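PDB 6R3W: UPF0678 fatty acid-binding protein-like protein ERS007657_00996 from Mycobacterium tuberculosis, which binds one heme b in a beta-barrel and probably acts as a peroxynitrite isomerase, converting peroxynitrite to nitrate and so detoxifying reactive nitrogen species. Local coordinates for residues A[4-9]-A[45-50]; A[27-32]-A[148-153]; A[33-38]-A[154-159]. All blocks are in the same frame, centred on the assembly; numbering follows the deposited sequence.

Contact 1: residues A[4-9]-A[45-50]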
loop_
_atom_site.group_PDB
_atom_site.type_symbol
_atom_site.label_atom_id
_atom_site.label_comp_id
_atom_site.label_asym_id
_atom_site.label_seq_id
_atom_site.Cartn_x
_atom_site.Cartn_y
_atom_site.Cartn_z
ATOM N N ASP A 4 -23.597 6.683 2.157
ATOM C CA ASP A 4 -22.953 8.002 2.320
ATOM C C ASP A 4 -21.499 7.793 2.751
ATOM O O ASP A 4 -21.228 6.851 3.511
ATOM C CB ASP A 4 -23.693 8.865 3.346
ATOM C CG ASP A 4 -25.133 9.186 2.978
ATOM O OD1 ASP A 4 -25.791 9.887 3.769
ATOM O OD2 ASP A 4 -25.589 8.707 1.928
ATOM N N LEU A 5 -20.619 8.687 2.341
ATOM C CA LEU A 5 -19.208 8.683 2.780
ATOM C C LEU A 5 -19.144 9.187 4.217
ATOM O O LEU A 5 -19.653 10.286 4.492
ATOM C CB LEU A 5 -18.372 9.580 1.866
ATOM C CG LEU A 5 -16.861 9.435 2.031
ATOM C CD1 LEU A 5 -16.401 8.036 1.624
ATOM C CD2 LEU A 5 -16.131 10.486 1.217
ATOM N N ALA A 6 -18.399 8.491 5.065
ATOM C CA ALA A 6 -18.174 8.964 6.442
ATOM C C ALA A 6 -17.423 10.293 6.385
ATOM O O ALA A 6 -16.485 10.450 5.602
ATOM C CB ALA A 6 -17.430 7.931 7.225
ATOM N N PRO A 7 -17.770 11.279 7.225
ATOM C CA PRO A 7 -17.033 12.544 7.242
ATOM C C PRO A 7 -15.513 12.386 7.324
ATOM O O PRO A 7 -14.807 13.150 6.690
ATOM C CB PRO A 7 -17.617 13.229 8.490
ATOM C CG PRO A 7 -19.067 12.788 8.465
ATOM C CD PRO A 7 -19.003 11.326 8.043
ATOM N N ALA A 8 -15.025 11.453 8.117
ATOM C CA ALA A 8 -13.570 11.320 8.337
ATOM C C ALA A 8 -12.859 11.091 7.006
ATOM O O ALA A 8 -11.655 11.331 6.956
ATOM C CB ALA A 8 -13.282 10.219 9.303
ATOM N N LEU A 9 -13.527 10.441 6.049
ATOM C CA LEU A 9 -12.870 10.028 4.773
ATOM C C LEU A 9 -12.851 11.150 3.720
ATOM O O LEU A 9 -12.368 10.885 2.620
ATOM C CB LEU A 9 -13.591 8.809 4.215
ATOM C CG LEU A 9 -13.536 7.557 5.070
ATOM C CD1 LEU A 9 -14.148 6.399 4.340
ATOM C CD2 LEU A 9 -12.129 7.222 5.481
ATOM N N GLY A 45 -19.447 2.936 4.334
ATOM C CA GLY A 45 -20.113 4.027 5.073
ATOM C C GLY A 45 -19.524 4.259 6.459
ATOM O O GLY A 45 -20.060 5.126 7.181
ATOM N N LYS A 46 -18.412 3.603 6.783
ATOM C CA LYS A 46 -17.679 3.784 8.060
ATOM C C LYS A 46 -16.364 4.516 7.798
ATOM O O LYS A 46 -15.982 4.711 6.636
ATOM C CB LYS A 46 -17.469 2.420 8.703
ATOM C CG LYS A 46 -18.738 1.677 9.083
ATOM C CD LYS A 46 -18.456 0.422 9.846
ATOM C CE LYS A 46 -19.692 -0.285 10.333
ATOM N NZ LYS A 46 -19.319 -1.496 11.092
ATOM N N PRO A 47 -15.635 4.953 8.854
ATOM C CA PRO A 47 -14.417 5.745 8.665
ATOM C C PRO A 47 -13.193 4.898 8.283
ATOM O O PRO A 47 -12.091 5.071 8.857
ATOM C CB PRO A 47 -14.170 6.449 10.006
ATOM C CG PRO A 47 -15.214 5.953 10.957
ATOM C CD PRO A 47 -16.113 4.990 10.235
ATOM N N PHE A 48 -13.352 4.070 7.265
ATOM C CA PHE A 48 -12.233 3.335 6.645
ATOM C C PHE A 48 -12.577 3.067 5.193
ATOM O O PHE A 48 -13.773 2.930 4.841
ATOM C CB PHE A 48 -11.956 2.016 7.391
ATOM C CG PHE A 48 -13.085 1.007 7.385
ATOM C CD1 PHE A 48 -13.237 0.085 6.352
ATOM C CD2 PHE A 48 -13.956 0.934 8.453
ATOM C CE1 PHE A 48 -14.262 -0.846 6.372
ATOM C CE2 PHE A 48 -14.959 -0.018 8.485
ATOM C CZ PHE A 48 -15.121 -0.894 7.443
ATOM N N LEU A 49 -11.541 2.977 4.384
ATOM C CA LEU A 49 -11.617 2.425 3.026
ATOM C C LEU A 49 -11.293 0.936 3.084
ATOM O O LEU A 49 -10.384 0.531 3.832
ATOM C CB LEU A 49 -10.629 3.140 2.095
ATOM C CG LEU A 49 -10.809 4.636 1.954
ATOM C CD1 LEU A 49 -9.738 5.210 1.051
ATOM C CD2 LEU A 49 -12.189 4.980 1.436
ATOM N N THR A 50 -11.969 0.144 2.269
ATOM C CA THR A 50 -11.516 -1.200 1.915
ATOM C C THR A 50 -10.473 -1.066 0.818
ATOM O O THR A 50 -10.582 -0.156 -0.031
ATOM C CB THR A 50 -12.679 -2.100 1.503
ATOM O OG1 THR A 50 -13.250 -1.580 0.293
ATOM C CG2 THR A 50 -13.740 -2.179 2.572
HETATM O O HOH W 1 -21.765 6.909 6.294
HETATM O O HOH W 2 -17.576 5.849 4.570
#
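Ala-6 and Pro-47 mark the closest backbone approach, their CA atoms 5.4 Å apart, where the N-terminal segment, loop to Ala-6 and then 3-10 from Pro-7, runs past the turn that leads into strand 48-57. No direct hydrogen bond joins the two backbones; two waters bridge them instead. One donates to both Asp-4 O and Gly-45 O, while the other accepts from Ala-6 N and donates to Lys-46 O, a carbonyl that lies 3.6 Å from Ala-6 CB. At the outer end Gly-45 CA makes a CA-H...O contact of 3.4 Å with Asp-4 O, and the positive phi of this glycine suits the bend of the turn. Pro-47 then sits at the centre of an inverse gamma turn, its ring carbon CB 3.9 Å from Ala-8 CB.

Leu-9 carries the buried half of the contact. Its CG lies anti to the carbonyl carbon (chi1 -63°), from where the two methyls fork over the turn: CD1 rests 3.4 Å from Lys-46 O and close to Phe-48 O, and CD2 meets the backbone of Pro-47. CD1 also packs on Leu-49 CD2 at 3.8 Å, the apolar link to the strand proper.

Strand 63-73 flanks this packing, with Val-73 touching both Ala-8 and Leu-9, while Leu-49 rests on Leu-16 and on Phe-41 of strand 33-42.

Contact 2: residues A[27-32]-A[148-153]. With HEM (protoporphyrin IX containing Fe), chain B.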
loop_
_atom_site.group_PDB
_atom_site.type_symbol
_atom_site.label_atom_id
_atom_site.label_comp_id
_atom_site.label_asym_id
_atom_site.label_seq_id
_atom_site.Cartn_x
_atom_site.Cartn_y
_atom_site.Cartn_z
ATOM N N TYR A 27 15.603 -6.344 -4.195
ATOM C CA TYR A 27 16.106 -6.470 -2.816
ATOM C C TYR A 27 17.456 -7.147 -2.889
ATOM O O TYR A 27 17.716 -7.898 -3.824
ATOM C CB TYR A 27 15.153 -7.271 -1.916
ATOM C CG TYR A 27 15.097 -6.771 -0.494
ATOM C CD1 TYR A 27 14.726 -5.462 -0.208
ATOM C CD2 TYR A 27 15.440 -7.585 0.569
ATOM C CE1 TYR A 27 14.722 -4.974 1.090
ATOM C CE2 TYR A 27 15.456 -7.107 1.875
ATOM C CZ TYR A 27 15.101 -5.791 2.144
ATOM O OH TYR A 27 15.148 -5.302 3.427
ATOM N N PRO A 28 18.348 -6.961 -1.904
ATOM C CA PRO A 28 19.704 -7.462 -2.083
ATOM C C PRO A 28 19.765 -8.989 -2.221
ATOM O O PRO A 28 20.748 -9.514 -2.733
ATOM C CB PRO A 28 20.411 -6.974 -0.831
ATOM C CG PRO A 28 19.743 -5.674 -0.543
ATOM C CD PRO A 28 18.288 -5.933 -0.857
ATOM N N THR A 29 18.755 -9.668 -1.707
ATOM C CA THR A 29 18.750 -11.139 -1.586
ATOM C C THR A 29 18.092 -11.796 -2.805
ATOM O O THR A 29 18.038 -13.038 -2.844
ATOM C CB THR A 29 18.010 -11.545 -0.311
ATOM O OG1 THR A 29 16.746 -10.876 -0.359
ATOM C CG2 THR A 29 18.765 -11.182 0.942
ATOM N N ILE A 30 17.594 -10.993 -3.750
ATOM C CA ILE A 30 16.776 -11.503 -4.884
ATOM C C ILE A 30 17.239 -10.849 -6.175
ATOM O O ILE A 30 18.001 -9.878 -6.127
ATOM C CB ILE A 30 15.274 -11.260 -4.661
ATOM C CG1 ILE A 30 14.937 -9.762 -4.735
ATOM C CG2 ILE A 30 14.814 -11.891 -3.349
ATOM C CD1 ILE A 30 13.476 -9.427 -4.583
ATOM N N ARG A 31 16.690 -11.302 -7.288
ATOM C CA ARG A 31 16.906 -10.630 -8.580
ATOM C C ARG A 31 15.819 -9.585 -8.790
ATOM O O ARG A 31 14.664 -9.767 -8.391
ATOM C CB ARG A 31 16.920 -11.630 -9.729
ATOM C CG ARG A 31 18.043 -12.648 -9.615
ATOM C CD ARG A 31 19.398 -12.005 -9.860
ATOM N NE ARG A 31 19.544 -11.522 -11.235
ATOM C CZ ARG A 31 19.816 -12.289 -12.289
ATOM N NH1 ARG A 31 19.957 -13.597 -12.140
ATOM N NH2 ARG A 31 19.890 -11.753 -13.496
ATOM N N PRO A 32 16.136 -8.483 -9.486
ATOM C CA PRO A 32 15.125 -7.478 -9.770
ATOM C C PRO A 32 13.962 -8.043 -10.590
ATOM O O PRO A 32 14.138 -9.025 -11.326
ATOM C CB PRO A 32 15.875 -6.396 -10.548
ATOM C CG PRO A 32 17.301 -6.525 -10.041
ATOM C CD PRO A 32 17.494 -8.009 -9.773
ATOM N N VAL A 148 15.174 -9.928 6.326
ATOM C CA VAL A 148 16.139 -10.993 5.936
ATOM C C VAL A 148 17.572 -10.411 5.983
ATOM O O VAL A 148 18.388 -10.647 5.053
ATOM C CB VAL A 148 15.765 -11.641 4.584
ATOM C CG1 VAL A 148 14.454 -12.414 4.694
ATOM C CG2 VAL A 148 15.706 -10.646 3.430
ATOM N N GLY A 149 17.901 -9.726 7.083
ATOM C CA GLY A 149 19.265 -9.296 7.379
ATOM C C GLY A 149 19.653 -7.998 6.715
ATOM O O GLY A 149 20.801 -7.574 6.894
ATOM N N GLN A 150 18.748 -7.375 5.967
ATOM C CA GLN A 150 19.077 -6.164 5.185
ATOM C C GLN A 150 18.481 -4.938 5.859
ATOM O O GLN A 150 17.371 -4.994 6.401
ATOM C CB GLN A 150 18.563 -6.279 3.754
ATOM C CG GLN A 150 18.839 -7.629 3.113
ATOM C CD GLN A 150 20.303 -7.958 3.118
ATOM O OE1 GLN A 150 21.125 -7.169 2.662
ATOM N NE2 GLN A 150 20.631 -9.102 3.686
ATOM N N PRO A 151 19.160 -3.785 5.779
ATOM C CA PRO A 151 18.615 -2.547 6.322
ATOM C C PRO A 151 17.408 -2.066 5.497
ATOM O O PRO A 151 17.284 -2.413 4.332
ATOM C CB PRO A 151 19.790 -1.565 6.271
ATOM C CG PRO A 151 20.651 -2.100 5.134
ATOM C CD PRO A 151 20.507 -3.612 5.209
ATOM N N LEU A 152 16.621 -1.179 6.090
ATOM C CA LEU A 152 15.462 -0.545 5.444
ATOM C C LEU A 152 15.881 0.076 4.120
ATOM O O LEU A 152 16.804 0.928 4.114
ATOM C CB LEU A 152 14.892 0.494 6.393
ATOM C CG LEU A 152 13.638 1.217 5.904
ATOM C CD1 LEU A 152 12.423 0.300 5.909
ATOM C CD2 LEU A 152 13.379 2.474 6.737
ATOM N N GLN A 153 15.223 -0.301 3.036
ATOM C CA GLN A 153 15.593 0.149 1.688
ATOM C C GLN A 153 14.463 -0.172 0.704
ATOM O O GLN A 153 13.602 -1.003 1.020
ATOM C CB GLN A 153 16.906 -0.493 1.252
ATOM C CG GLN A 153 16.819 -1.993 1.111
ATOM C CD GLN A 153 18.175 -2.579 0.856
ATOM O OE1 GLN A 153 18.642 -2.614 -0.285
ATOM N NE2 GLN A 153 18.820 -3.026 1.931
HETATM C CHA HEM B . 10.863 -11.130 -2.593
HETATM C CHB HEM B . 7.595 -9.320 -5.613
HETATM C CHC HEM B . 5.455 -6.942 -1.938
HETATM C CHD HEM B . 8.467 -9.174 1.158
HETATM C C1A HEM B . 10.144 -10.836 -3.724
HETATM C C2A HEM B . 10.398 -11.413 -5.015
HETATM C C3A HEM B . 9.470 -10.905 -5.853
HETATM C C4A HEM B . 8.661 -10.012 -5.102
HETATM C CMA HEM B . 9.288 -11.247 -7.305
HETATM C CAA HEM B . 11.487 -12.404 -5.352
HETATM C CBA HEM B . 10.901 -13.784 -5.629
HETATM C CGA HEM B . 10.215 -14.310 -4.414
HETATM O O1A HEM B . 9.004 -14.610 -4.475
HETATM O O2A HEM B . 10.860 -14.492 -3.362
HETATM C C1B HEM B . 6.758 -8.465 -4.871
HETATM C C2B HEM B . 5.653 -7.756 -5.436
HETATM C C3B HEM B . 5.060 -7.040 -4.410
HETATM C C4B HEM B . 5.805 -7.396 -3.194
HETATM C CMB HEM B . 5.222 -7.788 -6.883
HETATM C CAB HEM B . 3.930 -6.085 -4.437
HETATM C CBB HEM B . 3.678 -5.336 -5.492
HETATM C C1C HEM B . 6.067 -7.383 -0.762
HETATM C C2C HEM B . 5.682 -7.013 0.546
HETATM C C3C HEM B . 6.488 -7.700 1.414
HETATM C C4C HEM B . 7.450 -8.421 0.623
HETATM C CMC HEM B . 4.585 -6.049 0.861
HETATM C CAC HEM B . 6.418 -7.780 2.891
HETATM C CBC HEM B . 5.256 -7.921 3.539
HETATM C C1D HEM B . 9.404 -9.838 0.375
HETATM C C2D HEM B . 10.505 -10.627 0.945
HETATM C C3D HEM B . 11.156 -11.172 -0.084
HETATM C C4D HEM B . 10.479 -10.707 -1.312
HETATM C CMD HEM B . 10.784 -10.847 2.407
HETATM C CAD HEM B . 12.067 -12.363 0.026
HETATM C CBD HEM B . 13.465 -11.947 0.060
HETATM C CGD HEM B . 14.364 -13.175 0.237
HETATM O O1D HEM B . 14.039 -14.402 0.108
HETATM O O2D HEM B . 15.447 -12.927 0.539
HETATM N NA HEM B . 9.048 -9.993 -3.811
HETATM N NB HEM B . 6.804 -8.227 -3.545
HETATM N NC HEM B . 7.162 -8.204 -0.704
HETATM N ND HEM B . 9.414 -9.920 -0.995
HETATM FE FE HEM B . 8.192 -9.050 -2.254
HETATM O O HOH W 3 6.862 -10.724 -2.052
#
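Tyr-27 reaches across to Val-148, Gln-150 and Gln-153, and buries more area than any other residue in this contact between loop 27-32 and the segment leading into strand 153-162, at the heme end of the barrel. Val-148 CG2 approaches the ring edge near its plane, 3.9 Å from Tyr-27 CE2. The aliphatic parts of the two glutamines come in obliquely at different points: Gln-150 CG lies 3.6 Å from Tyr-27 CE2, and Gln-153 CG is equally close to CE1. The phenol oxygen passes beside Gln-150 CB to bond Met-145 O of strand 138-147, so the buried hydroxyl is satisfied.

Pro-28 follows in a type I turn from Tyr-27 to Ile-30, closed by the bond from Ile-30 N to Tyr-27 O. Its CD lies over one face of the Tyr-27 ring, toward the rim, and its CG meets Gln-153 OE1 tip to tip at 3.3 Å. Each glutamine amide is held by a carbonyl of its own segment: Gln-150 NE2 bonds Val-148 O with an N-H...O angle of 168°, a bend at chi2 (-57°) turning CD back along the chain, and Gln-153 NE2 bonds Pro-151 O at 2.9 Å. Their amide oxygens are thereby turned toward the proline ring.

Thr-29 gives its hydroxyl to the heme: OG1 donates to propionate O2D at 2.6 Å, while its CG2 slides past Gln-150 NE2. Val-148 CG2 lies 3.7 Å from the same O2D, and Ile-30 CD1 packs against HEM CAA. Lys-123 NZ also bonds the heme. Together the two segments form part of the rim of the surface cleft in which the nitrobindin beta-barrel holds its heme, with Thr-29 bonding one propionate there.

Contact 3: residues A[33-38]-A[154-159]. With HEM (protoporphyrin IX containing Fe), chain B.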
loop_
_atom_site.group_PDB
_atom_site.type_symbol
_atom_site.label_atom_id
_atom_site.label_comp_id
_atom_site.label_asym_id
_atom_site.label_seq_id
_atom_site.Cartn_x
_atom_site.Cartn_y
_atom_site.Cartn_z
ATOM N N PHE A 33 12.842 -7.344 -10.556
ATOM C CA PHE A 33 11.621 -7.824 -11.226
ATOM C C PHE A 33 10.738 -6.623 -11.568
ATOM O O PHE A 33 10.950 -5.499 -11.052
ATOM C CB PHE A 33 10.860 -8.830 -10.343
ATOM C CG PHE A 33 10.451 -8.266 -9.000
ATOM C CD1 PHE A 33 9.282 -7.521 -8.857
ATOM C CD2 PHE A 33 11.326 -8.317 -7.915
ATOM C CE1 PHE A 33 8.967 -6.907 -7.646
ATOM C CE2 PHE A 33 11.008 -7.684 -6.714
ATOM C CZ PHE A 33 9.835 -6.979 -6.585
ATOM N N GLU A 34 9.745 -6.868 -12.408
ATOM C CA GLU A 34 8.671 -5.882 -12.637
ATOM C C GLU A 34 7.309 -6.571 -12.578
ATOM O O GLU A 34 7.252 -7.805 -12.640
ATOM C CB GLU A 34 8.918 -5.114 -13.941
ATOM C CG GLU A 34 9.102 -5.985 -15.172
ATOM C CD GLU A 34 9.463 -5.184 -16.407
ATOM O OE1 GLU A 34 9.374 -3.928 -16.344
ATOM O OE2 GLU A 34 9.697 -5.798 -17.447
ATOM N N TYR A 35 6.261 -5.774 -12.511
ATOM C CA TYR A 35 4.908 -6.301 -12.262
ATOM C C TYR A 35 3.866 -5.338 -12.807
ATOM O O TYR A 35 4.110 -4.113 -12.862
ATOM C CB TYR A 35 4.697 -6.572 -10.764
ATOM C CG TYR A 35 4.869 -5.378 -9.863
ATOM C CD1 TYR A 35 3.789 -4.612 -9.475
ATOM C CD2 TYR A 35 6.101 -5.088 -9.298
ATOM C CE1 TYR A 35 3.935 -3.558 -8.583
ATOM C CE2 TYR A 35 6.271 -4.020 -8.424
ATOM C CZ TYR A 35 5.180 -3.265 -8.046
ATOM O OH TYR A 35 5.342 -2.243 -7.136
ATOM N N LEU A 36 2.692 -5.901 -13.098
ATOM C CA LEU A 36 1.440 -5.162 -13.319
ATOM C C LEU A 36 0.630 -5.201 -12.030
ATOM O O LEU A 36 0.745 -6.191 -11.284
ATOM C CB LEU A 36 0.664 -5.793 -14.475
ATOM C CG LEU A 36 1.415 -5.871 -15.793
ATOM C CD1 LEU A 36 0.543 -6.504 -16.871
ATOM C CD2 LEU A 36 1.895 -4.505 -16.226
ATOM N N GLU A 37 -0.136 -4.152 -11.770
ATOM C CA GLU A 37 -0.840 -3.987 -10.494
ATOM C C GLU A 37 -2.244 -3.475 -10.757
ATOM O O GLU A 37 -2.392 -2.509 -11.528
ATOM C CB GLU A 37 -0.070 -3.041 -9.590
ATOM C CG GLU A 37 -0.758 -2.746 -8.274
ATOM C CD GLU A 37 0.132 -2.072 -7.256
ATOM O OE1 GLU A 37 1.296 -1.777 -7.589
ATOM O OE2 GLU A 37 -0.354 -1.821 -6.133
ATOM N N GLU A 38 -3.214 -4.047 -10.042
ATOM C CA GLU A 38 -4.605 -3.581 -9.989
ATOM C C GLU A 38 -4.962 -3.354 -8.522
ATOM O O GLU A 38 -4.766 -4.282 -7.706
ATOM C CB GLU A 38 -5.550 -4.613 -10.610
ATOM C CG GLU A 38 -5.258 -4.931 -12.060
ATOM C CD GLU A 38 -6.164 -4.214 -13.044
ATOM O OE1 GLU A 38 -7.121 -3.552 -12.588
ATOM O OE2 GLU A 38 -5.878 -4.273 -14.262
ATOM N N ASP A 154 14.535 0.376 -0.489
ATOM C CA ASP A 154 13.484 0.141 -1.505
ATOM C C ASP A 154 13.274 -1.362 -1.722
ATOM O O ASP A 154 14.261 -2.094 -1.974
ATOM C CB ASP A 154 13.845 0.790 -2.827
ATOM C CG ASP A 154 13.630 2.293 -2.860
ATOM O OD1 ASP A 154 13.210 2.856 -1.817
ATOM O OD2 ASP A 154 13.927 2.903 -3.907
ATOM N N HIS A 155 12.017 -1.782 -1.789
ATOM C CA HIS A 155 11.630 -3.086 -2.381
ATOM C C HIS A 155 10.755 -2.873 -3.606
ATOM O O HIS A 155 10.844 -3.687 -4.512
ATOM C CB HIS A 155 10.932 -4.010 -1.355
ATOM C CG HIS A 155 10.504 -5.360 -1.873
ATOM N ND1 HIS A 155 11.323 -6.153 -2.635
ATOM C CD2 HIS A 155 9.396 -6.118 -1.604
ATOM C CE1 HIS A 155 10.707 -7.309 -2.889
ATOM N NE2 HIS A 155 9.514 -7.295 -2.293
ATOM N N LEU A 156 9.885 -1.858 -3.597
ATOM C CA LEU A 156 8.894 -1.662 -4.681
ATOM C C LEU A 156 8.785 -0.182 -5.015
ATOM O O LEU A 156 8.802 0.645 -4.088
ATOM C CB LEU A 156 7.507 -2.153 -4.262
ATOM C CG LEU A 156 7.405 -3.558 -3.692
ATOM C CD1 LEU A 156 6.048 -3.717 -3.017
ATOM C CD2 LEU A 156 7.604 -4.624 -4.766
ATOM N N ALA A 157 8.324 0.083 -6.224
ATOM C CA ALA A 157 7.637 1.357 -6.529
ATOM C C ALA A 157 6.795 1.168 -7.783
ATOM O O ALA A 157 7.189 0.391 -8.662
ATOM C CB ALA A 157 8.634 2.470 -6.682
ATOM N N ALA A 158 5.675 1.869 -7.867
ATOM C CA ALA A 158 4.770 1.702 -9.031
ATOM C C ALA A 158 4.031 2.987 -9.318
ATOM O O ALA A 158 3.959 3.875 -8.448
ATOM C CB ALA A 158 3.790 0.581 -8.784
ATOM N N VAL A 159 3.487 3.052 -10.513
ATOM C CA VAL A 159 2.593 4.137 -10.948
ATOM C C VAL A 159 1.325 3.513 -11.508
ATOM O O VAL A 159 1.407 2.691 -12.441
ATOM C CB VAL A 159 3.266 5.058 -11.982
ATOM C CG1 VAL A 159 2.350 6.235 -12.333
ATOM C CG2 VAL A 159 4.620 5.544 -11.510
HETATM C CHA HEM B . 10.863 -11.130 -2.593
HETATM C CHB HEM B . 7.595 -9.320 -5.613
HETATM C CHC HEM B . 5.455 -6.942 -1.938
HETATM C CHD HEM B . 8.467 -9.174 1.158
HETATM C C1A HEM B . 10.144 -10.836 -3.724
HETATM C C2A HEM B . 10.398 -11.413 -5.015
HETATM C C3A HEM B . 9.470 -10.905 -5.853
HETATM C C4A HEM B . 8.661 -10.012 -5.102
HETATM C CMA HEM B . 9.288 -11.247 -7.305
HETATM C CAA HEM B . 11.487 -12.404 -5.352
HETATM C CBA HEM B . 10.901 -13.784 -5.629
HETATM C CGA HEM B . 10.215 -14.310 -4.414
HETATM O O1A HEM B . 9.004 -14.610 -4.475
HETATM O O2A HEM B . 10.860 -14.492 -3.362
HETATM C C1B HEM B . 6.758 -8.465 -4.871
HETATM C C2B HEM B . 5.653 -7.756 -5.436
HETATM C C3B HEM B . 5.060 -7.040 -4.410
HETATM C C4B HEM B . 5.805 -7.396 -3.194
HETATM C CMB HEM B . 5.222 -7.788 -6.883
HETATM C CAB HEM B . 3.930 -6.085 -4.437
HETATM C CBB HEM B . 3.678 -5.336 -5.492
HETATM C C1C HEM B . 6.067 -7.383 -0.762
HETATM C C2C HEM B . 5.682 -7.013 0.546
HETATM C C3C HEM B . 6.488 -7.700 1.414
HETATM C C4C HEM B . 7.450 -8.421 0.623
HETATM C CMC HEM B . 4.585 -6.049 0.861
HETATM C CAC HEM B . 6.418 -7.780 2.891
HETATM C CBC HEM B . 5.256 -7.921 3.539
HETATM C C1D HEM B . 9.404 -9.838 0.375
HETATM C C2D HEM B . 10.505 -10.627 0.945
HETATM C C3D HEM B . 11.156 -11.172 -0.084
HETATM C C4D HEM B . 10.479 -10.707 -1.312
HETATM C CMD HEM B . 10.784 -10.847 2.407
HETATM C CAD HEM B . 12.067 -12.363 0.026
HETATM C CBD HEM B . 13.465 -11.947 0.060
HETATM C CGD HEM B . 14.364 -13.175 0.237
HETATM O O1D HEM B . 14.039 -14.402 0.108
HETATM O O2D HEM B . 15.447 -12.927 0.539
HETATM N NA HEM B . 9.048 -9.993 -3.811
HETATM N NB HEM B . 6.804 -8.227 -3.545
HETATM N NC HEM B . 7.162 -8.204 -0.704
HETATM N ND HEM B . 9.414 -9.920 -0.995
HETATM FE FE HEM B . 8.192 -9.050 -2.254
HETATM O O HOH W 3 6.862 -10.724 -2.052
#
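Phe-33 and Tyr-35 meet His-155, Leu-156 and Ala-158 inside the ten-stranded antiparallel nitrobindin barrel, where their two strands flank strand 17-25 and touch through inward side chains. The axes of the short segments 33-38 and 154-159 approach to 8.4 Å, their N-to-C directions 55° apart. No hydrogen bond joins them; the contact is made by side chains, against which the heme packs.

Metal coordination comes from His-155, whose NE2 binds the heme iron at 2.2 Å, with a water as the other axial ligand. CG lies anti to the backbone N (chi1 -180°), which projects the imidazole from a classic beta bulge that His-155 and Leu-156 form facing Leu-143. ND1 bonds Lys-26 O, a second-shell contact that orients the ring.

Apolar packing forms the proximal wall. Phe-33 lays one face against the porphyrin, CZ 3.4 Å from HEM CHB; at the ring edge Phe-33 CZ lies 3.7 Å from Leu-156 CD2, and His-155 CE1 is also near the ring plane. Tyr-35 crosses Leu-156 at about a right angle and offers a face to vinyl carbon HEM CBB. Leu-156 itself places both methyls against the macrocycle, CD1 3.5 Å from HEM CHC.

Polar ends gather deeper in the barrel. The hydroxyl of Tyr-35 and OE1 of Glu-37 both hydrogen-bond Tyr-141 OH, and each also lies 3.6 Å from Ala-158 CB.

How the contacts relate
Contacts 2 and 3 adjoin at the heme end of the barrel, their centres 15 Å apart: loop 27-32 runs directly into strand 33-42, while residues 148-153 lead into strand 153-162. They touch where Ile-30 CD1 packs 3.9 Å from His-155 CE1, so the propionate-binding loop packs directly against the iron ligand. Contact 1 lies on the other side of the chain's centre, about 36 Å from contact 2 and 28 Å from contact 3 between centres, yet strand 48-57 neighbours strand 33-42 in the same sheet. Along the chain the segments alternate, 4-9, 27-32 and 33-38 preceding 45-50, 148-153 and 154-159. One barrel end thus holds the heme, the other the first modelled N-terminal residues.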